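Local coordinates for VgrG protein (PDB 4DTH) that binds ATP and magnesium in the actin cross-linking domain of a Vibrio cholerae VgrG toxin, and probably joins G-actin monomers covalently to one another, at residues Glu28-Gly33 / Thr61-Gln66; Leu34-Pro39 / Gln44-Val49; Ala225-Tyr230 / Glu288-Ser293; Ala297-Ile302 / Asn317-Phe322. All blocks are in the same frame, centred on the assembly; numbering follows the deposited sequence.

Contact 1. Residues Glu28-Gly33 / Thr61-Gln66. With MG (magnesium ion), chain E.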
loop_
_atom_site.group_PDB
_atom_site.type_symbol
_atom_site.label_atom_id
_atom_site.label_comp_id
_atom_site.label_asym_id
_atom_site.label_seq_id
_atom_site.Cartn_x
_atom_site.Cartn_y
_atom_site.Cartn_z
ATOM N N GLU A 28 6.735 3.169 2.331
ATOM C CA GLU A 28 7.159 3.091 0.933
ATOM C C GLU A 28 7.895 4.367 0.656
ATOM O O GLU A 28 7.422 5.449 1.018
ATOM C CB GLU A 28 5.967 2.932 -0.012
ATOM C CG GLU A 28 5.286 1.584 0.101
ATOM C CD GLU A 28 3.925 1.534 -0.563
ATOM O OE1 GLU A 28 3.015 2.280 -0.133
ATOM O OE2 GLU A 28 3.771 0.747 -1.521
ATOM N N ASN A 29 9.081 4.254 0.070
ATOM C CA ASN A 29 9.954 5.396 -0.100
ATOM C C ASN A 29 10.664 5.364 -1.453
ATOM O O ASN A 29 11.647 4.633 -1.626
ATOM C CB ASN A 29 10.962 5.313 1.060
ATOM C CG ASN A 29 11.920 6.449 1.227
ATOM O OD1 ASN A 29 13.008 6.270 1.789
ATOM N ND2 ASN A 29 11.522 7.626 0.819
ATOM N N GLU A 30 10.151 6.160 -2.409
ATOM C CA GLU A 30 10.727 6.229 -3.754
ATOM C C GLU A 30 11.959 7.129 -3.732
ATOM O O GLU A 30 11.915 8.235 -3.202
ATOM C CB GLU A 30 9.686 6.715 -4.770
ATOM C CG GLU A 30 10.076 6.507 -6.224
ATOM C CD GLU A 30 9.106 7.112 -7.223
ATOM O OE1 GLU A 30 9.200 6.757 -8.417
ATOM O OE2 GLU A 30 8.246 7.927 -6.816
ATOM N N LEU A 31 13.064 6.638 -4.267
ATOM C CA LEU A 31 14.317 7.393 -4.270
ATOM C C LEU A 31 14.452 8.285 -5.496
ATOM O O LEU A 31 13.950 7.949 -6.571
ATOM C CB LEU A 31 15.518 6.437 -4.203
ATOM C CG LEU A 31 15.596 5.455 -3.031
ATOM C CD1 LEU A 31 16.825 4.618 -3.136
ATOM C CD2 LEU A 31 15.562 6.169 -1.662
ATOM N N ALA A 32 15.140 9.427 -5.331
ATOM C CA ALA A 32 15.465 10.328 -6.436
ATOM C C ALA A 32 16.969 10.288 -6.649
ATOM O O ALA A 32 17.729 10.099 -5.692
ATOM C CB ALA A 32 15.026 11.752 -6.119
ATOM N N GLY A 33 17.383 10.447 -7.901
ATOM C CA GLY A 33 18.791 10.519 -8.266
ATOM C C GLY A 33 19.350 9.329 -9.005
ATOM O O GLY A 33 20.501 9.379 -9.447
ATOM N N THR A 61 13.044 -2.457 -4.421
ATOM C CA THR A 61 12.123 -2.782 -5.504
ATOM C C THR A 61 12.212 -1.810 -6.668
ATOM O O THR A 61 12.603 -0.648 -6.490
ATOM C CB THR A 61 10.639 -2.815 -4.999
ATOM O OG1 THR A 61 10.176 -1.484 -4.745
ATOM C CG2 THR A 61 10.425 -3.684 -3.751
ATOM N N LYS A 62 11.769 -2.266 -7.847
ATOM C CA LYS A 62 11.576 -1.392 -8.995
ATOM C C LYS A 62 10.172 -0.801 -8.802
ATOM O O LYS A 62 9.300 -1.446 -8.208
ATOM C CB LYS A 62 11.710 -2.135 -10.341
ATOM C CG LYS A 62 10.794 -3.345 -10.544
ATOM C CD LYS A 62 10.794 -3.786 -12.009
ATOM C CE LYS A 62 10.086 -5.104 -12.182
ATOM N NZ LYS A 62 9.889 -5.455 -13.616
ATOM N N ASP A 63 9.961 0.422 -9.268
ATOM C CA ASP A 63 8.673 1.071 -9.063
ATOM C C ASP A 63 8.087 1.602 -10.374
ATOM O O ASP A 63 7.396 0.853 -11.066
ATOM C CB ASP A 63 8.824 2.158 -7.972
ATOM C CG ASP A 63 7.577 2.909 -7.526
ATOM O OD1 ASP A 63 6.452 2.436 -7.812
ATOM O OD2 ASP A 63 7.730 3.957 -6.867
ATOM N N MET A 64 8.370 2.869 -10.723
ATOM C CA MET A 64 7.820 3.505 -11.918
ATOM C C MET A 64 8.655 3.194 -13.141
ATOM O O MET A 64 9.847 3.506 -13.149
ATOM C CB MET A 64 7.719 5.034 -11.742
ATOM C CG MET A 64 6.966 5.457 -10.514
ATOM S SD MET A 64 5.264 4.871 -10.518
ATOM C CE MET A 64 4.728 5.483 -8.927
ATOM N N ASN A 65 8.016 2.647 -14.196
ATOM C CA ASN A 65 8.705 2.359 -15.448
ATOM C C ASN A 65 9.121 3.678 -16.125
ATOM O O ASN A 65 8.264 4.526 -16.403
ATOM C CB ASN A 65 7.829 1.511 -16.391
ATOM C CG ASN A 65 8.520 1.165 -17.696
ATOM O OD1 ASN A 65 8.822 2.034 -18.518
ATOM N ND2 ASN A 65 8.805 -0.106 -17.912
ATOM N N GLN A 66 10.435 3.836 -16.395
ATOM C CA GLN A 66 10.998 5.040 -17.030
ATOM C C GLN A 66 11.498 4.788 -18.465
ATOM O O GLN A 66 12.321 5.559 -18.972
ATOM C CB GLN A 66 12.112 5.666 -16.169
ATOM C CG GLN A 66 11.750 5.964 -14.709
ATOM C CD GLN A 66 11.047 7.292 -14.527
ATOM O OE1 GLN A 66 9.818 7.356 -14.424
ATOM N NE2 GLN A 66 11.808 8.375 -14.417
HETATM MG MG MG E . 5.182 -0.740 -3.063
HETATM O O HOH W 1 6.130 5.809 -5.759
#

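Contact 2. Residues Leu34-Pro39 / Gln44-Val49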
loop_
_atom_site.group_PDB
_atom_site.type_symbol
_atom_site.label_atom_id
_atom_site.label_comp_id
_atom_site.label_asym_id
_atom_site.label_seq_id
_atom_site.Cartn_x
_atom_site.Cartn_y
_atom_site.Cartn_z
ATOM N N LEU A 34 18.572 8.237 -9.102
ATOM C CA LEU A 34 19.022 7.022 -9.780
ATOM C C LEU A 34 17.859 6.218 -10.324
ATOM O O LEU A 34 16.688 6.498 -10.023
ATOM C CB LEU A 34 19.902 6.135 -8.846
ATOM C CG LEU A 34 19.279 5.586 -7.541
ATOM C CD1 LEU A 34 18.328 4.433 -7.796
ATOM C CD2 LEU A 34 20.340 5.017 -6.646
ATOM N N VAL A 35 18.202 5.178 -11.086
ATOM C CA VAL A 35 17.265 4.188 -11.595
ATOM C C VAL A 35 17.874 2.790 -11.442
ATOM O O VAL A 35 19.086 2.649 -11.278
ATOM C CB VAL A 35 16.894 4.458 -13.079
ATOM C CG1 VAL A 35 16.018 5.714 -13.229
ATOM C CG2 VAL A 35 18.144 4.515 -13.973
ATOM N N VAL A 36 17.023 1.765 -11.528
ATOM C CA VAL A 36 17.422 0.366 -11.611
ATOM C C VAL A 36 16.996 -0.091 -13.012
ATOM O O VAL A 36 15.911 0.275 -13.478
ATOM C CB VAL A 36 16.853 -0.561 -10.493
ATOM C CG1 VAL A 36 15.321 -0.614 -10.503
ATOM C CG2 VAL A 36 17.443 -1.977 -10.588
ATOM N N ALA A 37 17.849 -0.848 -13.690
ATOM C CA ALA A 37 17.478 -1.422 -14.981
ATOM C C ALA A 37 17.511 -2.928 -14.804
ATOM O O ALA A 37 18.389 -3.460 -14.113
ATOM C CB ALA A 37 18.414 -0.973 -16.073
ATOM N N MET A 38 16.489 -3.605 -15.323
ATOM C CA MET A 38 16.334 -5.048 -15.175
ATOM C C MET A 38 15.715 -5.647 -16.437
ATOM O O MET A 38 15.068 -4.896 -17.174
ATOM C CB MET A 38 15.399 -5.338 -13.990
ATOM C CG MET A 38 16.117 -5.459 -12.686
ATOM S SD MET A 38 15.054 -6.113 -11.384
ATOM C CE MET A 38 14.263 -4.699 -10.913
ATOM N N PRO A 39 15.813 -6.987 -16.675
ATOM C CA PRO A 39 15.107 -7.576 -17.831
ATOM C C PRO A 39 13.607 -7.283 -17.777
ATOM O O PRO A 39 13.055 -7.096 -16.695
ATOM C CB PRO A 39 15.338 -9.083 -17.661
ATOM C CG PRO A 39 16.580 -9.198 -16.850
ATOM C CD PRO A 39 16.533 -8.027 -15.905
ATOM N N GLN A 44 9.345 -7.633 -9.043
ATOM C CA GLN A 44 9.496 -6.294 -8.482
ATOM C C GLN A 44 10.678 -6.212 -7.499
ATOM O O GLN A 44 11.410 -5.231 -7.518
ATOM C CB GLN A 44 8.185 -5.806 -7.832
ATOM C CG GLN A 44 6.903 -6.006 -8.678
ATOM C CD GLN A 44 6.897 -5.311 -10.024
ATOM O OE1 GLN A 44 6.642 -5.929 -11.067
ATOM N NE2 GLN A 44 7.148 -4.010 -10.032
ATOM N N LYS A 45 10.881 -7.249 -6.670
ATOM C CA LYS A 45 11.951 -7.282 -5.672
ATOM C C LYS A 45 13.282 -7.738 -6.240
ATOM O O LYS A 45 13.323 -8.763 -6.914
ATOM C CB LYS A 45 11.549 -8.181 -4.485
ATOM C CG LYS A 45 10.474 -7.576 -3.588
ATOM C CD LYS A 45 9.061 -8.029 -3.921
ATOM C CE LYS A 45 8.599 -9.138 -3.011
ATOM N NZ LYS A 45 7.159 -9.006 -2.679
ATOM N N PHE A 46 14.370 -6.978 -5.974
ATOM C CA PHE A 46 15.715 -7.370 -6.420
ATOM C C PHE A 46 16.701 -7.520 -5.268
ATOM O O PHE A 46 17.834 -7.971 -5.459
ATOM C CB PHE A 46 16.251 -6.484 -7.560
ATOM C CG PHE A 46 16.522 -5.038 -7.222
ATOM C CD1 PHE A 46 15.514 -4.084 -7.321
ATOM C CD2 PHE A 46 17.797 -4.618 -6.863
ATOM C CE1 PHE A 46 15.773 -2.736 -7.039
ATOM C CE2 PHE A 46 18.058 -3.269 -6.591
ATOM C CZ PHE A 46 17.041 -2.341 -6.674
ATOM N N GLY A 47 16.244 -7.193 -4.065
ATOM C CA GLY A 47 17.064 -7.326 -2.874
ATOM C C GLY A 47 16.378 -6.853 -1.616
ATOM O O GLY A 47 15.208 -6.457 -1.638
ATOM N N TYR A 48 17.117 -6.889 -0.517
ATOM C CA TYR A 48 16.634 -6.413 0.769
ATOM C C TYR A 48 17.778 -6.042 1.684
ATOM O O TYR A 48 18.935 -6.441 1.461
ATOM C CB TYR A 48 15.645 -7.403 1.441
ATOM C CG TYR A 48 16.240 -8.736 1.840
ATOM C CD1 TYR A 48 16.346 -9.778 0.922
ATOM C CD2 TYR A 48 16.630 -8.981 3.154
ATOM C CE1 TYR A 48 16.854 -11.021 1.294
ATOM C CE2 TYR A 48 17.145 -10.220 3.536
ATOM C CZ TYR A 48 17.244 -11.241 2.604
ATOM O OH TYR A 48 17.748 -12.465 2.965
ATOM N N VAL A 49 17.460 -5.230 2.689
ATOM C CA VAL A 49 18.417 -4.808 3.699
ATOM C C VAL A 49 17.936 -5.356 5.020
ATOM O O VAL A 49 16.747 -5.240 5.346
ATOM C CB VAL A 49 18.638 -3.271 3.718
ATOM C CG1 VAL A 49 19.370 -2.808 4.982
ATOM C CG2 VAL A 49 19.399 -2.828 2.474
#

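Contact 3. Residues Ala225-Tyr230 / Glu288-Ser293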
loop_
_atom_site.group_PDB
_atom_site.type_symbol
_atom_site.label_atom_id
_atom_site.label_comp_id
_atom_site.label_asym_id
_atom_site.label_seq_id
_atom_site.Cartn_x
_atom_site.Cartn_y
_atom_site.Cartn_z
ATOM N N ALA A 225 -22.825 -2.914 13.799
ATOM C CA ALA A 225 -22.952 -1.492 13.439
ATOM C C ALA A 225 -21.633 -0.921 12.886
ATOM O O ALA A 225 -21.658 -0.154 11.920
ATOM C CB ALA A 225 -23.433 -0.681 14.629
ATOM N N ASN A 226 -20.489 -1.325 13.480
ATOM C CA ASN A 226 -19.159 -0.908 13.036
ATOM C C ASN A 226 -18.855 -1.453 11.645
ATOM O O ASN A 226 -18.395 -0.692 10.787
ATOM C CB ASN A 226 -18.084 -1.362 14.039
ATOM C CG ASN A 226 -18.036 -0.530 15.300
ATOM O OD1 ASN A 226 -18.186 0.682 15.282
ATOM N ND2 ASN A 226 -17.777 -1.149 16.426
ATOM N N VAL A 227 -19.131 -2.755 11.414
ATOM C CA VAL A 227 -18.905 -3.391 10.109
ATOM C C VAL A 227 -19.788 -2.712 9.058
ATOM O O VAL A 227 -19.304 -2.394 7.968
ATOM C CB VAL A 227 -19.086 -4.933 10.123
ATOM C CG1 VAL A 227 -18.996 -5.513 8.708
ATOM C CG2 VAL A 227 -18.044 -5.594 11.027
ATOM N N PHE A 228 -21.060 -2.458 9.402
ATOM C CA PHE A 228 -21.985 -1.791 8.485
ATOM C C PHE A 228 -21.465 -0.415 8.090
ATOM O O PHE A 228 -21.455 -0.111 6.906
ATOM C CB PHE A 228 -23.386 -1.670 9.107
ATOM C CG PHE A 228 -24.354 -0.854 8.281
ATOM C CD1 PHE A 228 -25.083 -1.443 7.253
ATOM C CD2 PHE A 228 -24.567 0.492 8.556
ATOM C CE1 PHE A 228 -26.012 -0.698 6.519
ATOM C CE2 PHE A 228 -25.508 1.232 7.826
ATOM C CZ PHE A 228 -26.207 0.631 6.805
ATOM N N ALA A 229 -21.041 0.415 9.067
ATOM C CA ALA A 229 -20.534 1.754 8.751
ATOM C C ALA A 229 -19.286 1.708 7.866
ATOM O O ALA A 229 -19.180 2.500 6.928
ATOM C CB ALA A 229 -20.243 2.527 10.017
ATOM N N TYR A 230 -18.370 0.770 8.145
ATOM C CA TYR A 230 -17.132 0.605 7.386
ATOM C C TYR A 230 -17.440 0.211 5.936
ATOM O O TYR A 230 -17.006 0.907 5.008
ATOM C CB TYR A 230 -16.229 -0.443 8.072
ATOM C CG TYR A 230 -14.945 -0.720 7.319
ATOM C CD1 TYR A 230 -13.901 0.203 7.315
ATOM C CD2 TYR A 230 -14.789 -1.882 6.571
ATOM C CE1 TYR A 230 -12.726 -0.036 6.607
ATOM C CE2 TYR A 230 -13.611 -2.141 5.871
ATOM C CZ TYR A 230 -12.584 -1.212 5.890
ATOM O OH TYR A 230 -11.439 -1.455 5.181
ATOM N N GLU A 288 -16.261 -11.961 7.894
ATOM C CA GLU A 288 -15.755 -13.077 8.698
ATOM C C GLU A 288 -15.665 -12.776 10.199
ATOM O O GLU A 288 -15.650 -13.717 10.996
ATOM C CB GLU A 288 -14.393 -13.564 8.162
ATOM C CG GLU A 288 -14.432 -14.082 6.730
ATOM C CD GLU A 288 -13.109 -14.286 6.006
ATOM O OE1 GLU A 288 -12.037 -14.161 6.642
ATOM O OE2 GLU A 288 -13.150 -14.574 4.787
ATOM N N ILE A 289 -15.617 -11.486 10.602
ATOM C CA ILE A 289 -15.532 -11.136 12.021
ATOM C C ILE A 289 -16.889 -11.240 12.726
ATOM O O ILE A 289 -16.945 -11.156 13.951
ATOM C CB ILE A 289 -14.785 -9.803 12.316
ATOM C CG1 ILE A 289 -15.676 -8.553 12.089
ATOM C CG2 ILE A 289 -13.423 -9.722 11.576
ATOM C CD1 ILE A 289 -15.113 -7.260 12.654
ATOM N N LEU A 290 -17.975 -11.392 11.946
ATOM C CA LEU A 290 -19.352 -11.498 12.445
ATOM C C LEU A 290 -19.872 -12.932 12.339
ATOM O O LEU A 290 -19.319 -13.733 11.587
ATOM C CB LEU A 290 -20.284 -10.587 11.607
ATOM C CG LEU A 290 -19.934 -9.098 11.496
ATOM C CD1 LEU A 290 -20.742 -8.434 10.396
ATOM C CD2 LEU A 290 -20.155 -8.379 12.806
ATOM N N SER A 291 -21.001 -13.227 13.033
ATOM C CA SER A 291 -21.681 -14.519 12.926
ATOM C C SER A 291 -22.379 -14.530 11.563
ATOM O O SER A 291 -22.613 -13.450 11.015
ATOM C CB SER A 291 -22.713 -14.660 14.039
ATOM O OG SER A 291 -23.713 -13.652 13.955
ATOM N N LYS A 292 -22.696 -15.724 11.010
ATOM C CA LYS A 292 -23.388 -15.886 9.719
ATOM C C LYS A 292 -24.667 -15.008 9.707
ATOM O O LYS A 292 -24.902 -14.275 8.743
ATOM C CB LYS A 292 -23.732 -17.379 9.486
ATOM C CG LYS A 292 -24.345 -17.730 8.124
ATOM C CD LYS A 292 -25.137 -19.044 8.192
ATOM C CE LYS A 292 -25.864 -19.364 6.905
ATOM N NZ LYS A 292 -27.058 -20.223 7.139
ATOM N N SER A 293 -25.429 -15.036 10.821
ATOM C CA SER A 293 -26.668 -14.281 11.027
ATOM C C SER A 293 -26.460 -12.753 11.005
ATOM O O SER A 293 -27.176 -12.063 10.275
ATOM C CB SER A 293 -27.341 -14.715 12.326
ATOM O OG SER A 293 -28.556 -14.012 12.521
#

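Contact 4. Residues Ala297-Ile302 / Asn317-Phe322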
loop_
_atom_site.group_PDB
_atom_site.type_symbol
_atom_site.label_atom_id
_atom_site.label_comp_id
_atom_site.label_asym_id
_atom_site.label_seq_id
_atom_site.Cartn_x
_atom_site.Cartn_y
_atom_site.Cartn_z
ATOM N N ALA A 297 -27.579 -9.721 8.162
ATOM C CA ALA A 297 -28.276 -8.492 8.568
ATOM C C ALA A 297 -27.531 -7.238 8.096
ATOM O O ALA A 297 -28.161 -6.316 7.580
ATOM C CB ALA A 297 -28.459 -8.464 10.080
ATOM N N VAL A 298 -26.188 -7.218 8.229
ATOM C CA VAL A 298 -25.364 -6.092 7.771
ATOM C C VAL A 298 -25.500 -5.941 6.247
ATOM O O VAL A 298 -25.845 -4.856 5.769
ATOM C CB VAL A 298 -23.873 -6.239 8.205
ATOM C CG1 VAL A 298 -22.972 -5.265 7.446
ATOM C CG2 VAL A 298 -23.706 -6.059 9.710
ATOM N N MET A 299 -25.221 -7.029 5.494
ATOM C CA MET A 299 -25.243 -7.036 4.030
ATOM C C MET A 299 -26.584 -6.636 3.440
ATOM O O MET A 299 -26.618 -5.831 2.503
ATOM C CB MET A 299 -24.741 -8.373 3.455
ATOM C CG MET A 299 -23.293 -8.700 3.839
ATOM S SD MET A 299 -22.114 -7.325 3.696
ATOM C CE MET A 299 -22.208 -7.006 2.025
ATOM N N LYS A 300 -27.680 -7.164 4.007
ATOM C CA LYS A 300 -29.044 -6.865 3.571
ATOM C C LYS A 300 -29.347 -5.363 3.677
ATOM O O LYS A 300 -30.009 -4.823 2.792
ATOM C CB LYS A 300 -30.070 -7.698 4.372
ATOM C CG LYS A 300 -30.774 -8.783 3.549
ATOM C CD LYS A 300 -30.546 -10.185 4.114
ATOM C CE LYS A 300 -31.145 -11.289 3.275
ATOM N NZ LYS A 300 -31.869 -12.272 4.126
ATOM N N HIS A 301 -28.809 -4.682 4.708
ATOM C CA HIS A 301 -29.028 -3.248 4.935
ATOM C C HIS A 301 -28.178 -2.292 4.094
ATOM O O HIS A 301 -28.498 -1.103 4.020
ATOM C CB HIS A 301 -28.946 -2.911 6.426
ATOM C CG HIS A 301 -30.149 -3.360 7.188
ATOM N ND1 HIS A 301 -30.207 -4.611 7.775
ATOM C CD2 HIS A 301 -31.317 -2.716 7.421
ATOM C CE1 HIS A 301 -31.399 -4.684 8.352
ATOM N NE2 HIS A 301 -32.093 -3.561 8.178
ATOM N N ILE A 302 -27.118 -2.793 3.441
ATOM C CA ILE A 302 -26.264 -1.936 2.607
ATOM C C ILE A 302 -26.955 -1.509 1.305
ATOM O O ILE A 302 -26.842 -0.344 0.935
ATOM C CB ILE A 302 -24.862 -2.549 2.353
ATOM C CG1 ILE A 302 -24.127 -2.807 3.687
ATOM C CG2 ILE A 302 -24.016 -1.630 1.434
ATOM C CD1 ILE A 302 -22.778 -3.558 3.562
ATOM N N ASN A 317 -24.274 -3.059 -9.263
ATOM C CA ASN A 317 -22.927 -3.381 -9.699
ATOM C C ASN A 317 -21.858 -3.210 -8.622
ATOM O O ASN A 317 -20.996 -4.073 -8.504
ATOM C CB ASN A 317 -22.587 -2.672 -11.000
ATOM C CG ASN A 317 -23.198 -3.395 -12.178
ATOM O OD1 ASN A 317 -22.726 -4.467 -12.572
ATOM N ND2 ASN A 317 -24.298 -2.868 -12.715
ATOM N N VAL A 318 -21.936 -2.136 -7.817
ATOM C CA VAL A 318 -20.987 -1.894 -6.720
ATOM C C VAL A 318 -21.211 -2.975 -5.647
ATOM O O VAL A 318 -20.244 -3.584 -5.190
ATOM C CB VAL A 318 -21.093 -0.447 -6.140
ATOM C CG1 VAL A 318 -20.328 -0.315 -4.817
ATOM C CG2 VAL A 318 -20.591 0.594 -7.150
ATOM N N PHE A 319 -22.483 -3.219 -5.272
ATOM C CA PHE A 319 -22.814 -4.237 -4.272
ATOM C C PHE A 319 -22.275 -5.615 -4.678
ATOM O O PHE A 319 -21.532 -6.205 -3.898
ATOM C CB PHE A 319 -24.329 -4.269 -3.973
ATOM C CG PHE A 319 -24.686 -5.184 -2.823
ATOM C CD1 PHE A 319 -24.925 -6.538 -3.038
ATOM C CD2 PHE A 319 -24.748 -4.699 -1.518
ATOM C CE1 PHE A 319 -25.218 -7.393 -1.967
ATOM C CE2 PHE A 319 -25.053 -5.554 -0.449
ATOM C CZ PHE A 319 -25.287 -6.894 -0.684
ATOM N N GLN A 320 -22.581 -6.093 -5.907
ATOM C CA GLN A 320 -22.119 -7.394 -6.418
ATOM C C GLN A 320 -20.595 -7.468 -6.508
ATOM O O GLN A 320 -20.006 -8.487 -6.141
ATOM C CB GLN A 320 -22.747 -7.711 -7.794
ATOM C CG GLN A 320 -22.543 -9.177 -8.239
ATOM C CD GLN A 320 -22.738 -9.445 -9.721
ATOM O OE1 GLN A 320 -22.871 -8.536 -10.549
ATOM N NE2 GLN A 320 -22.717 -10.717 -10.096
ATOM N N TYR A 321 -19.957 -6.386 -7.001
ATOM C CA TYR A 321 -18.517 -6.316 -7.136
ATOM C C TYR A 321 -17.832 -6.658 -5.807
ATOM O O TYR A 321 -16.969 -7.532 -5.775
ATOM C CB TYR A 321 -18.088 -4.920 -7.621
ATOM C CG TYR A 321 -16.589 -4.760 -7.702
ATOM C CD1 TYR A 321 -15.866 -5.299 -8.764
ATOM C CD2 TYR A 321 -15.887 -4.068 -6.716
ATOM C CE1 TYR A 321 -14.481 -5.163 -8.839
ATOM C CE2 TYR A 321 -14.503 -3.926 -6.778
ATOM C CZ TYR A 321 -13.805 -4.472 -7.845
ATOM O OH TYR A 321 -12.450 -4.328 -7.917
ATOM N N PHE A 322 -18.229 -5.978 -4.727
ATOM C CA PHE A 322 -17.627 -6.216 -3.421
ATOM C C PHE A 322 -18.013 -7.552 -2.792
ATOM O O PHE A 322 -17.213 -8.118 -2.047
ATOM C CB PHE A 322 -17.856 -5.030 -2.482
ATOM C CG PHE A 322 -17.015 -3.830 -2.859
ATOM C CD1 PHE A 322 -15.627 -3.928 -2.931
ATOM C CD2 PHE A 322 -17.611 -2.607 -3.150
ATOM C CE1 PHE A 322 -14.843 -2.824 -3.294
ATOM C CE2 PHE A 322 -16.829 -1.502 -3.514
ATOM C CZ PHE A 322 -15.450 -1.617 -3.574
#

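Contact 1. Residues Glu28-Gly33 / Thr61-Gln66
Glu30 and Asp63 bring two carboxylates together, with OE1 of Glu30 3.5 Å from OD2 of Asp63. The side chains cross at about a right angle and their carboxylate planes are 57° apart, so the groups are neither stacked nor coplanar. Asp63 OD2 lies as close to Glu30 CD as to OE1. Beside this pair, CG of Met64 approaches OE1 of Glu30 to 3.3 Å, the chain of Met64 bending away beyond that carbon. A water can donate to OD2 of Asp63 at 2.7 Å and, more weakly, to OE2 of Glu30 at 3.2 Å, though it has more acceptors nearby than protons.

The extended chain of Glu30, with CG anti to the backbone N (chi1 -166°), carries its carboxylate across to the other strand. There OE1 is hydrogen-bonded to OG1 of Thr88, which also bonds N of Met64. Thr88 belongs to strand 85-97, the antiparallel partner of both strands 24-30 and 56-68, and it therefore ties the two segments indirectly. Two residues earlier, Glu28 OE2 binds magnesium at 2.6 Å in the ATP pocket.

The two like charges would repel, and the water and the Thr88 bond probably offset part of that cost at this largely surface-lying junction beside the nucleotide site.

Contact 2. Residues Leu34-Pro39 / Gln44-Val49
A classic beta bulge on strand 45-51, where Phe46 and Gly47 both face Leu60 of strand 56-68, supplies the ring that meets Val36 and Met38 of strand 34-38. The two strands follow each other in the chain but are not hydrogen-bonded neighbours: Val36 and Met38 bond through their backbones to His87 and Gln85, and the closest CA pair, Met38 and Phe46, is 9.1 Å apart. Side chains bridge that gap.

Val36 covers one face of the phenyl ring. Its CG2 stands 4.1 Å from the ring centroid of Phe46 and 16° off the normal, a CH-pi contact displaced toward the rim, where CE1 and CZ are each 4.0 Å from that methyl. The other methyl, CG1 of Val36, is 4.1 Å from CE1 of Phe46. Met38 comes from another direction, its chain crossing the phenylalanine at about a right angle. SD of Met38 lies 5.3 Å from the Phe46 centroid at 49° to the normal, an oblique Met-aromatic contact, and a bend at the last torsion (chi3 -83°) brings CE to 3.9 Å from CD1. At the root of the ring, Met38 SD also rests 4.0 Å from CB of Phe46.

Outside the segments, His149 also meets this ring, and Ile151 touches both Val36 and Phe46. The chemistry is thus dispersion and weak CH-pi attraction in a buried setting, with the polarisable sulfur lying obliquely to the ring without needing a directional bond.

Contact 3. Residues Ala225-Tyr230 / Glu288-Ser293
Val227 projects from helix 221-245 between Ile289 and Leu290, and this one residue accounts for 66 of the 120 Å² buried between the segments. Its two methyls divide the work. Val227 CG1, anti to the backbone N (chi1 173°), meets CD1 of Leu290 at 3.8 Å. Val227 CG2 comes within 3.7 Å of CD1 of Ile289 and also reaches CD2 of Leu290 at 3.9 Å. Val227 and Leu290 point at each other tip to tip, so CD1 of Leu290 meets the CB and CG1 part of the valine and CD2 its other methyl; Leu290 CD1 lies 3.9 Å from CB of Val227. Ile289 instead slides alongside in the opposite direction, presenting its extended CG1-CD1 arm, with CG1 3.9 Å from Val227 CG2.

The tight patch is closed further by Ile286, which touches Val227, by Val298 against Leu290, and by Leu346 of strand 343-352 against Ile289. The other side of the segment 288-293 is of a different nature. Glu288, Lys292 and Ser293 are exposed, Lys292 is poorly ordered, and the ion pair of Glu288 with Lys285 is long and weak. Ser291 is the N-cap of helix 292-307: its OG caps the backbone N of Asp294 and is also hydrogen-bonded to Asp219.

Three branched aliphatic residues therefore join the loop before helix 292-307 to helix 221-245 by van der Waals contact alone, whereas the polar termini of that loop are directed to solvent or to the helix start, which leaves the interface itself without electrostatic demands.

Contact 4. Residues Ala297-Ile302 / Asn317-Phe322
Phe319 reaches from helix 312-323 to Met299 and Ile302 of helix 292-307. Its CB faces the other helix, and with CG anti to the backbone N (chi1 -173°) the ring is carried straight across, so that the far edge does the touching. CE2 of Phe319 has the most neighbours: the carbonyl O of Met299 at 3.4 Å, CE of Met299 at 4.0 Å and CB of Ile302 at 4.1 Å. At the tip, CZ of Phe319 meets the same Met299 O at 3.6 Å and Met299 CE at 4.1 Å. Both the carbonyl oxygen and the isoleucine CB lie near the plane of the ring, at its edge.

Met299 curls back, bent at chi2 and chi3, which lays its methyl by the ring. Met299 O also accepts from Ile302 N at 3.2 Å, an i to i+3 bond within the helix. In the same helix, His301 ND1 donates to Ala297 O at 2.7 Å, nearly straight at 170°, beside a weak backbone bond to that oxygen.

Phe319 further touches Lys303 and Leu306, while Tyr235 of helix 221-245 packs on Met299 and Ile302. This is packing between two consecutive helices joined by a short connection, with a phenylalanine of the second set edge-on against the backbone and side chains of the first.

How the contacts relate
From the N terminus, strand 24-30 opens contact 1; contact 2 opens and closes within it, between strands 34-38 and 45-51, and contact 1 then closes at strand 56-68. The two touch: Lys62 N is 3.0 Å from Gln44 O, a probable hydrogen bond, and Met38 CE packs on Lys62 CB. Both belong to the beta-rich half beside the nucleotide site. Contacts 3 and 4 follow in series on the opposite side of the chain's centre, about 37 to 41 Å away between centres. They share helix 292-307 and meet where Phe228 packs against Val298 and His301, so that helices 221-245, 292-307 and 312-323 pack against one another.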